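PDB 1I5G: tryparedoxin II from Crithidia fasciculata, which probably relays reducing equivalents from the thiol trypanothione to partner proteins such as tryparedoxin peroxidase, as a thioredoxin-like oxidoreductase. Local coordinates for residues F35-C40 / K107-L112; V65-W70 / A82-L87; K29-Y34 / V115-G120. The protein carries 1 engineered substitution. All coordinates share one frame; numbering follows the deposited sequence.

Interaction 1: residues F35-C40 / K107-L112; sequences FSASWC and KSIPTL. With TS5 (glutathionylspermidine), chain C.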
loop_
_atom_site.group_PDB
_atom_site.type_symbol
_atom_site.label_atom_id
_atom_site.label_comp_id
_atom_site.label_asym_id
_atom_site.label_seq_id
_atom_site.Cartn_x
_atom_site.Cartn_y
_atom_site.Cartn_z
ATOM N N PHE A 35 0.740 4.825 2.139
ATOM C CA PHE A 35 0.053 6.058 2.520
ATOM C C PHE A 35 0.610 7.185 1.682
ATOM O O PHE A 35 1.820 7.490 1.753
ATOM C CB PHE A 35 0.267 6.293 4.026
ATOM C CG PHE A 35 -0.387 5.214 4.876
ATOM C CD1 PHE A 35 0.238 4.004 5.086
ATOM C CD2 PHE A 35 -1.631 5.418 5.467
ATOM C CE1 PHE A 35 -0.372 3.019 5.858
ATOM C CE2 PHE A 35 -2.230 4.452 6.218
ATOM C CZ PHE A 35 -1.598 3.274 6.404
ATOM N N SER A 36 -0.250 7.804 0.879
ATOM C CA SER A 36 0.208 8.802 -0.082
ATOM C C SER A 36 -0.976 9.642 -0.559
ATOM O O SER A 36 -2.133 9.286 -0.302
ATOM C CB SER A 36 0.769 8.024 -1.281
ATOM O OG SER A 36 1.539 8.821 -2.162
ATOM N N ALA A 37 -0.713 10.724 -1.272
ATOM C CA ALA A 37 -1.735 11.591 -1.832
ATOM C C ALA A 37 -1.125 12.522 -2.862
ATOM O O ALA A 37 0.049 12.866 -2.760
ATOM C CB ALA A 37 -2.431 12.446 -0.769
ATOM N N SER A 38 -1.938 12.915 -3.839
ATOM C CA SER A 38 -1.393 13.757 -4.888
ATOM C C SER A 38 -1.142 15.182 -4.404
ATOM O O SER A 38 -0.348 15.883 -5.052
ATOM C CB SER A 38 -2.256 13.723 -6.139
ATOM O OG SER A 38 -3.437 14.401 -5.853
ATOM N N TRP A 39 -1.735 15.668 -3.321
ATOM C CA TRP A 39 -1.466 17.037 -2.865
ATOM C C TRP A 39 -0.078 17.123 -2.257
ATOM O O TRP A 39 0.378 18.246 -2.044
ATOM C CB TRP A 39 -2.500 17.446 -1.837
ATOM C CG TRP A 39 -2.557 16.656 -0.568
ATOM C CD1 TRP A 39 -3.412 15.633 -0.261
ATOM C CD2 TRP A 39 -1.753 16.801 0.615
ATOM N NE1 TRP A 39 -3.178 15.137 0.996
ATOM C CE2 TRP A 39 -2.158 15.844 1.571
ATOM C CE3 TRP A 39 -0.708 17.661 0.985
ATOM C CZ2 TRP A 39 -1.587 15.725 2.822
ATOM C CZ3 TRP A 39 -0.149 17.512 2.255
ATOM C CH2 TRP A 39 -0.588 16.577 3.146
ATOM N N CYS A 40 0.616 16.039 -1.960
ATOM C CA CYS A 40 1.922 16.040 -1.316
ATOM C C CYS A 40 3.035 15.816 -2.328
ATOM O O CYS A 40 3.196 14.729 -2.864
ATOM C CB CYS A 40 1.942 14.942 -0.258
ATOM S SG CYS A 40 3.455 14.854 0.763
ATOM N N LYS A 107 2.104 9.229 10.657
ATOM C CA LYS A 107 1.982 10.654 10.971
ATOM C C LYS A 107 2.320 11.547 9.789
ATOM O O LYS A 107 1.944 12.717 9.738
ATOM C CB LYS A 107 2.843 11.064 12.166
ATOM C CG LYS A 107 2.666 10.153 13.390
ATOM C CD LYS A 107 1.364 10.422 14.127
ATOM C CE LYS A 107 1.272 9.621 15.431
ATOM N NZ LYS A 107 0.013 9.980 16.144
ATOM N N SER A 108 3.040 10.993 8.825
ATOM C CA SER A 108 3.479 11.658 7.631
ATOM C C SER A 108 3.386 10.779 6.400
ATOM O O SER A 108 3.320 9.566 6.553
ATOM C CB SER A 108 4.886 12.246 7.736
ATOM O OG SER A 108 5.824 11.201 7.855
ATOM N N ILE A 109 3.389 11.352 5.215
ATOM C CA ILE A 109 3.413 10.691 3.922
ATOM C C ILE A 109 4.574 11.249 3.106
ATOM O O ILE A 109 4.930 12.412 3.279
ATOM C CB ILE A 109 2.077 10.792 3.187
ATOM C CG1 ILE A 109 1.629 12.239 2.961
ATOM C CG2 ILE A 109 1.012 10.002 3.956
ATOM C CD1 ILE A 109 0.454 12.331 1.987
ATOM N N PRO A 110 5.172 10.454 2.225
ATOM C CA PRO A 110 4.807 9.051 1.993
ATOM C C PRO A 110 5.329 8.105 3.056
ATOM O O PRO A 110 6.443 8.297 3.579
ATOM C CB PRO A 110 5.542 8.726 0.692
ATOM C CG PRO A 110 6.725 9.656 0.698
ATOM C CD PRO A 110 6.278 10.928 1.370
ATOM N N THR A 111 4.515 7.087 3.353
ATOM C CA THR A 111 4.857 6.042 4.330
ATOM C C THR A 111 4.450 4.708 3.724
ATOM O O THR A 111 3.406 4.572 3.095
ATOM C CB THR A 111 4.145 6.206 5.705
ATOM O OG1 THR A 111 4.634 7.368 6.384
ATOM C CG2 THR A 111 4.439 5.086 6.676
ATOM N N LEU A 112 5.270 3.684 3.920
ATOM C CA LEU A 112 5.066 2.357 3.351
ATOM C C LEU A 112 5.319 1.309 4.406
ATOM O O LEU A 112 6.456 1.154 4.882
ATOM C CB LEU A 112 5.988 2.188 2.135
ATOM C CG LEU A 112 5.724 1.009 1.203
ATOM C CD1 LEU A 112 4.404 1.091 0.522
ATOM C CD2 LEU A 112 6.868 1.010 0.183
HETATM N N1 TS5 C . 10.474 14.884 4.123
HETATM C CA1 TS5 C . 9.514 13.896 4.667
HETATM C C1 TS5 C . 9.402 12.712 3.744
HETATM O OE1 TS5 C . 8.941 11.631 4.177
HETATM O OE2 TS5 C . 9.764 12.849 2.548
HETATM C CB1 TS5 C . 8.102 14.447 4.882
HETATM C CG1 TS5 C . 7.363 14.703 3.574
HETATM C CD1 TS5 C . 6.280 15.696 3.889
HETATM O O1 TS5 C . 6.482 16.971 4.104
HETATM N N2 TS5 C . 5.020 15.270 3.928
HETATM C CA2 TS5 C . 3.906 15.982 4.474
HETATM C C2 TS5 C . 3.160 15.277 5.584
HETATM O O2 TS5 C . 2.890 13.963 5.539
HETATM C CB2 TS5 C . 2.888 16.159 3.345
HETATM S SG2 TS5 C . 3.562 16.692 1.751
HETATM N N3 TS5 C . 2.798 16.174 6.520
HETATM C CA3 TS5 C . 1.880 15.745 7.555
HETATM C C3 TS5 C . 2.478 15.829 8.937
HETATM O O3 TS5 C . 3.750 15.524 9.028
HETATM N "N1'" TS5 C . 1.850 16.183 10.049
HETATM C "C1'" TS5 C . 2.360 15.792 11.340
HETATM C "C2'" TS5 C . 2.654 17.088 12.074
HETATM N "N2'" TS5 C . 3.420 18.014 14.259
HETATM C "C3'" TS5 C . 2.960 16.825 13.550
HETATM C "C4'" TS5 C . 3.745 17.801 15.663
HETATM C "C5'" TS5 C . 3.710 19.063 16.530
HETATM C "C6'" TS5 C . 3.874 18.791 18.025
HETATM C "C7'" TS5 C . 4.451 19.975 18.796
HETATM N "N3'" TS5 C . 4.570 19.815 20.241
#
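I109 packs against F35, A37, W39 and C40, in the active-site corner of a thioredoxin fold. Its carbonyl leads into the cis peptide bond before P110, the cis-proline of this family. Followed outward, its CB stands beside F35 O, and the CG2 branch lies 3.4 Å from that same oxygen and against F35 CB. CG1 sits between the backbone N and the carbonyl carbon (chi1 58°), which directs it to the other side, 3.3 Å from O2 of the bound glutathionylspermidine. At the tip CD1 meets C40 CB at 3.8 Å, the A37 methyl, and W39 CZ2, the indole crossing the isoleucine at about a right angle. A branched aliphatic residue suits this place because its two arms fill both sides at once.

Next along the strands, F35 and T111 form an antiparallel hydrogen-bonded pair: F35 N donates to T111 O at 2.8 Å, and T111 N makes a longer 3.2 Å bond to F35 O. T111 OG1 donates to S108 O, a side-chain bond from the strand back to the loop before the cis-proline.

The ligand uses the I109 backbone as a strand partner would: I109 N donates to ligand O2 at 2.7 Å, and ligand N2 donates to I109 O at 2.9 Å. W39 CZ3 touches ligand CB2, and next to it a mixed disulfide joins C40 SG to ligand SG2 at 2.1 Å.

Interaction 2: residues V65-W70 / A82-L87; sequences VMLISW and AKMPWL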
loop_
_atom_site.group_PDB
_atom_site.type_symbol
_atom_site.label_atom_id
_atom_site.label_comp_id
_atom_site.label_asym_id
_atom_site.label_seq_id
_atom_site.Cartn_x
_atom_site.Cartn_y
_atom_site.Cartn_z
ATOM N N VAL A 65 1.124 -4.123 -3.207
ATOM C CA VAL A 65 1.058 -2.780 -2.657
ATOM C C VAL A 65 -0.402 -2.374 -2.666
ATOM O O VAL A 65 -1.144 -2.651 -3.611
ATOM C CB VAL A 65 1.956 -1.789 -3.429
ATOM C CG1 VAL A 65 1.720 -0.350 -3.054
ATOM C CG2 VAL A 65 3.435 -2.187 -3.365
ATOM N N MET A 66 -0.829 -1.696 -1.596
ATOM C CA MET A 66 -2.170 -1.162 -1.496
ATOM C C MET A 66 -2.136 0.308 -1.131
ATOM O O MET A 66 -1.680 0.661 -0.045
ATOM C CB MET A 66 -3.002 -1.897 -0.481
ATOM C CG MET A 66 -4.471 -1.545 -0.698
ATOM S SD MET A 66 -5.495 -2.325 0.547
ATOM C CE MET A 66 -5.359 -4.140 -0.150
ATOM N N LEU A 67 -2.648 1.155 -2.004
ATOM C CA LEU A 67 -2.757 2.578 -1.721
ATOM C C LEU A 67 -3.794 2.825 -0.643
ATOM O O LEU A 67 -4.938 2.381 -0.795
ATOM C CB LEU A 67 -3.232 3.311 -2.988
ATOM C CG LEU A 67 -3.510 4.805 -2.840
ATOM C CD1 LEU A 67 -2.238 5.543 -2.437
ATOM C CD2 LEU A 67 -4.124 5.401 -4.075
ATOM N N ILE A 68 -3.358 3.547 0.391
ATOM C CA ILE A 68 -4.233 4.056 1.448
ATOM C C ILE A 68 -4.156 5.568 1.261
ATOM O O ILE A 68 -3.166 6.212 1.592
ATOM C CB ILE A 68 -3.795 3.587 2.834
ATOM C CG1 ILE A 68 -3.584 2.077 2.910
ATOM C CG2 ILE A 68 -4.861 4.052 3.825
ATOM C CD1 ILE A 68 -4.765 1.242 2.466
ATOM N N SER A 69 -5.218 6.151 0.707
ATOM C CA SER A 69 -5.147 7.516 0.186
ATOM C C SER A 69 -5.488 8.610 1.161
ATOM O O SER A 69 -6.546 8.599 1.779
ATOM C CB SER A 69 -6.104 7.628 -1.006
ATOM O OG SER A 69 -6.327 8.977 -1.376
ATOM N N TRP A 70 -4.596 9.582 1.271
ATOM C CA TRP A 70 -4.905 10.819 1.960
ATOM C C TRP A 70 -5.319 11.887 0.964
ATOM O O TRP A 70 -5.178 13.082 1.233
ATOM C CB TRP A 70 -3.700 11.306 2.757
ATOM C CG TRP A 70 -3.377 10.603 4.037
ATOM C CD1 TRP A 70 -3.882 9.436 4.540
ATOM C CD2 TRP A 70 -2.450 11.071 5.032
ATOM N NE1 TRP A 70 -3.323 9.141 5.760
ATOM C CE2 TRP A 70 -2.440 10.135 6.082
ATOM C CE3 TRP A 70 -1.621 12.194 5.143
ATOM C CZ2 TRP A 70 -1.651 10.285 7.206
ATOM C CZ3 TRP A 70 -0.833 12.333 6.263
ATOM C CH2 TRP A 70 -0.863 11.387 7.284
ATOM N N ALA A 82 -5.112 6.063 -10.762
ATOM C CA ALA A 82 -4.967 5.624 -12.155
ATOM C C ALA A 82 -3.525 5.576 -12.636
ATOM O O ALA A 82 -3.252 4.850 -13.609
ATOM C CB ALA A 82 -5.780 6.547 -13.076
ATOM N N LYS A 83 -2.572 6.269 -12.007
ATOM C CA LYS A 83 -1.147 6.214 -12.362
ATOM C C LYS A 83 -0.475 4.972 -11.813
ATOM O O LYS A 83 0.676 4.719 -12.149
ATOM C CB LYS A 83 -0.398 7.424 -11.807
ATOM C CG LYS A 83 -0.975 8.741 -12.316
ATOM C CD LYS A 83 -0.358 10.021 -11.761
ATOM C CE LYS A 83 -0.900 11.316 -12.402
ATOM N NZ LYS A 83 -0.202 12.515 -11.808
ATOM N N MET A 84 -1.136 4.194 -10.967
ATOM C CA MET A 84 -0.494 3.105 -10.215
ATOM C C MET A 84 -0.929 1.737 -10.670
ATOM O O MET A 84 -2.094 1.568 -11.055
ATOM C CB MET A 84 -0.862 3.271 -8.737
ATOM C CG MET A 84 -0.457 4.595 -8.149
ATOM S SD MET A 84 -1.126 4.828 -6.469
ATOM C CE MET A 84 -0.606 6.475 -6.156
ATOM N N PRO A 85 -0.025 0.759 -10.634
ATOM C CA PRO A 85 -0.319 -0.594 -11.100
ATOM C C PRO A 85 -0.849 -1.575 -10.076
ATOM O O PRO A 85 -1.142 -2.718 -10.432
ATOM C CB PRO A 85 1.063 -1.018 -11.616
ATOM C CG PRO A 85 1.960 -0.410 -10.568
ATOM C CD PRO A 85 1.380 0.915 -10.236
ATOM N N TRP A 86 -0.964 -1.132 -8.811
ATOM C CA TRP A 86 -1.243 -2.026 -7.687
ATOM C C TRP A 86 -2.661 -1.881 -7.166
ATOM O O TRP A 86 -3.525 -1.455 -7.928
ATOM C CB TRP A 86 -0.169 -1.828 -6.611
ATOM C CG TRP A 86 0.055 -0.407 -6.267
ATOM C CD1 TRP A 86 -0.838 0.490 -5.728
ATOM C CD2 TRP A 86 1.252 0.328 -6.441
ATOM N NE1 TRP A 86 -0.271 1.721 -5.563
ATOM C CE2 TRP A 86 1.035 1.650 -5.992
ATOM C CE3 TRP A 86 2.526 -0.008 -6.945
ATOM C CZ2 TRP A 86 2.031 2.628 -6.041
ATOM C CZ3 TRP A 86 3.501 0.958 -6.966
ATOM C CH2 TRP A 86 3.263 2.243 -6.548
ATOM N N LEU A 87 -2.961 -2.227 -5.930
ATOM C CA LEU A 87 -4.296 -2.228 -5.366
ATOM C C LEU A 87 -4.570 -0.917 -4.634
ATOM O O LEU A 87 -3.652 -0.128 -4.364
ATOM C CB LEU A 87 -4.450 -3.388 -4.383
ATOM C CG LEU A 87 -4.134 -4.776 -4.959
ATOM C CD1 LEU A 87 -4.436 -5.852 -3.942
ATOM C CD2 LEU A 87 -4.867 -5.046 -6.305
#
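The indole of W86 is clasped on both faces. V65 CG1 lies over one, 3.5 Å from the centroid of the five-membered ring and only 9° off its normal, a CH-pi contact; M84 CB and P85 CD cover rim positions of the opposite face. CG of W86 stands between the backbone N and the carbonyl carbon (chi1 49°), a position that folds the ring back over V65, and Y54 of helix 41-57 meets it edge-to-face. NE1 is buried without a partner in the model, so the indole acts here chiefly as a broad apolar slab.

This is the far end of a beta-alpha-beta crossover of the thioredoxin fold: strand 63-69 runs through helix 74-81 to the parallel strand 87-88. M66 and L87 are the paired residues. L87 N donates to V65 O at 3.0 Å, and L87 O accepts from L67 N at 2.9 Å in a nearly straight bond (169°), so one residue uses both its backbone groups to join its neighbour strand. M66 CG and L87 CB meet at 4.1 Å on one face of the sheet, an apolar contact of two long side chains.

An alanine in place of W86 would probably open a gap between V65 and M84 and leave the Y54 ring without its aromatic mate. On the W86 side of the strand, L67 reaches M84, the two side chains crossing at about a right angle: L67 CD2 rests 3.9 Å from M84 SD.

Interaction 3: residues K29-Y34 / V115-G120; sequences KTVFFY and VEADSG
V115 CG2 touches F33 CE1 at 3.8 Å, the two side chains crossing obliquely. V115 CG2 is anti to its carbonyl carbon and beside the backbone N, which turns this methyl to the phenylalanine. Along the same side V31 CG2 meets the small A117 methyl at 4.2 Å; the alanine's lack of bulk lets the chain come close, with its CB also near K29 O.

Backbone bonds set these contacts. V31 and V115 are an antiparallel hydrogen-bonded pair: V31 N donates to V115 O at 2.8 Å, and V115 N returns a bond to V31 O. T30 and E116 form the adjacent non-hydrogen-bonded pair. Strand 30-36 and its antiparallel neighbour 111-116 in the thioredoxin-fold sheet are joined here, and their pairing ends with A117 N giving K29 O a 3.0 Å bond.

Beyond, the chain turns away from the sheet. A water donates to K29 O and accepts from D118 N at 2.9 Å, while D118 OD1 takes the amide of G28. S119 OG donates to E116 OE1 at 2.6 Å, from above the carboxylate plane, and G120 N closes the turn on E116 O. G120 has a phi of 80°, where a CB would press against the carbonyl oxygen of S119.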
loop_
_atom_site.group_PDB
_atom_site.type_symbol
_atom_site.label_atom_id
_atom_site.label_comp_id
_atom_site.label_asym_id
_atom_site.label_seq_id
_atom_site.Cartn_x
_atom_site.Cartn_y
_atom_site.Cartn_z
ATOM N N LYS A 29 1.420 -13.600 1.021
ATOM C CA LYS A 29 2.224 -12.465 0.552
ATOM C C LYS A 29 2.628 -11.558 1.694
ATOM O O LYS A 29 2.074 -11.612 2.800
ATOM C CB LYS A 29 1.451 -11.648 -0.486
ATOM C CG LYS A 29 0.995 -12.438 -1.717
ATOM C CD LYS A 29 0.505 -11.584 -2.897
ATOM C CE LYS A 29 0.381 -12.433 -4.203
ATOM N NZ LYS A 29 0.224 -11.594 -5.421
ATOM N N THR A 30 3.612 -10.720 1.398
ATOM C CA THR A 30 3.798 -9.496 2.191
ATOM C C THR A 30 2.963 -8.410 1.525
ATOM O O THR A 30 2.995 -8.308 0.285
ATOM C CB THR A 30 5.268 -9.068 2.177
ATOM O OG1 THR A 30 6.068 -10.122 2.730
ATOM C CG2 THR A 30 5.450 -7.856 3.068
ATOM N N VAL A 31 2.214 -7.616 2.273
ATOM C CA VAL A 31 1.344 -6.577 1.737
ATOM C C VAL A 31 1.864 -5.250 2.285
ATOM O O VAL A 31 1.963 -5.067 3.505
ATOM C CB VAL A 31 -0.126 -6.803 2.111
ATOM C CG1 VAL A 31 -0.945 -5.630 1.559
ATOM C CG2 VAL A 31 -0.617 -8.143 1.551
ATOM N N PHE A 32 2.181 -4.362 1.356
ATOM C CA PHE A 32 2.652 -3.019 1.713
ATOM C C PHE A 32 1.543 -2.002 1.585
ATOM O O PHE A 32 1.012 -1.765 0.500
ATOM C CB PHE A 32 3.849 -2.584 0.847
ATOM C CG PHE A 32 5.086 -3.371 1.124
ATOM C CD1 PHE A 32 5.324 -4.540 0.429
ATOM C CD2 PHE A 32 6.020 -2.997 2.098
ATOM C CE1 PHE A 32 6.454 -5.302 0.663
ATOM C CE2 PHE A 32 7.147 -3.723 2.363
ATOM C CZ PHE A 32 7.370 -4.889 1.647
ATOM N N PHE A 33 1.227 -1.363 2.698
ATOM C CA PHE A 33 0.216 -0.328 2.785
ATOM C C PHE A 33 0.936 0.970 2.507
ATOM O O PHE A 33 1.836 1.400 3.226
ATOM C CB PHE A 33 -0.397 -0.354 4.166
ATOM C CG PHE A 33 -1.271 -1.538 4.443
ATOM C CD1 PHE A 33 -0.707 -2.717 4.880
ATOM C CD2 PHE A 33 -2.639 -1.468 4.268
ATOM C CE1 PHE A 33 -1.514 -3.799 5.132
ATOM C CE2 PHE A 33 -3.459 -2.572 4.527
ATOM C CZ PHE A 33 -2.865 -3.731 4.962
ATOM N N TYR A 34 0.555 1.623 1.417
ATOM C CA TYR A 34 1.229 2.810 0.915
ATOM C C TYR A 34 0.356 4.027 1.155
ATOM O O TYR A 34 -0.654 4.272 0.497
ATOM C CB TYR A 34 1.506 2.673 -0.606
ATOM C CG TYR A 34 2.146 3.884 -1.268
ATOM C CD1 TYR A 34 3.056 4.644 -0.566
ATOM C CD2 TYR A 34 1.846 4.283 -2.569
ATOM C CE1 TYR A 34 3.649 5.725 -1.110
ATOM C CE2 TYR A 34 2.443 5.377 -3.113
ATOM C CZ TYR A 34 3.357 6.117 -2.391
ATOM O OH TYR A 34 3.968 7.258 -2.901
ATOM N N VAL A 115 3.317 -5.743 5.937
ATOM C CA VAL A 115 2.667 -6.679 6.838
ATOM C C VAL A 115 2.609 -8.075 6.247
ATOM O O VAL A 115 2.445 -8.236 5.039
ATOM C CB VAL A 115 1.247 -6.187 7.101
ATOM C CG1 VAL A 115 0.517 -7.094 8.011
ATOM C CG2 VAL A 115 1.233 -4.737 7.612
ATOM N N GLU A 116 2.772 -9.119 7.049
ATOM C CA GLU A 116 2.596 -10.491 6.589
ATOM C C GLU A 116 1.092 -10.754 6.538
ATOM O O GLU A 116 0.383 -10.672 7.539
ATOM C CB GLU A 116 3.259 -11.470 7.571
ATOM C CG GLU A 116 3.176 -12.927 7.149
ATOM C CD GLU A 116 3.616 -13.963 8.150
ATOM O OE1 GLU A 116 3.776 -13.662 9.334
ATOM O OE2 GLU A 116 3.779 -15.114 7.697
ATOM N N ALA A 117 0.554 -11.107 5.372
ATOM C CA ALA A 117 -0.886 -11.300 5.188
ATOM C C ALA A 117 -1.416 -12.394 6.104
ATOM O O ALA A 117 -2.477 -12.199 6.666
ATOM C CB ALA A 117 -1.211 -11.627 3.745
ATOM N N ASP A 118 -0.703 -13.493 6.257
ATOM C CA ASP A 118 -1.314 -14.651 6.915
ATOM C C ASP A 118 -1.404 -14.448 8.416
ATOM O O ASP A 118 -2.333 -14.956 9.023
ATOM C CB ASP A 118 -0.555 -15.921 6.554
ATOM C CG ASP A 118 -0.769 -16.353 5.118
ATOM O OD1 ASP A 118 -1.600 -15.754 4.412
ATOM O OD2 ASP A 118 -0.096 -17.308 4.688
ATOM N N SER A 119 -0.476 -13.734 9.046
ATOM C CA SER A 119 -0.507 -13.490 10.484
ATOM C C SER A 119 -1.070 -12.131 10.826
ATOM O O SER A 119 -1.603 -11.940 11.921
ATOM C CB SER A 119 0.901 -13.580 11.049
ATOM O OG SER A 119 1.724 -12.549 10.502
ATOM N N GLY A 120 -0.964 -11.167 9.924
ATOM C CA GLY A 120 -1.291 -9.791 10.211
ATOM C C GLY A 120 -0.177 -9.088 10.945
ATOM O O GLY A 120 -0.384 -7.973 11.409
HETATM O O HOH W 1 1.378 -14.106 4.301
#

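In the fold
All three contacts lie in one mixed sheet: interactions 1 and 3 pair strand 30-36 with 111-116, and interaction 2 pairs 63-69, the other neighbour of 30-36, with 87-88. Interactions 1 and 3 sit at opposite ends of their shared strands, their centres about 18 Å apart and on opposite sides of the chain's centre. The centre of interaction 2 is about 11 Å from that of interaction 1 and 15 Å from that of interaction 3. Along the chain they are nested: 65-70/82-87 inside the loop closed by interaction 1, itself inside that of interaction 3. W70 O accepts from W39 NE1 and W70 N pairs with S36 O, linking the ligand-bearing turn to the residue that follows strand 63-69.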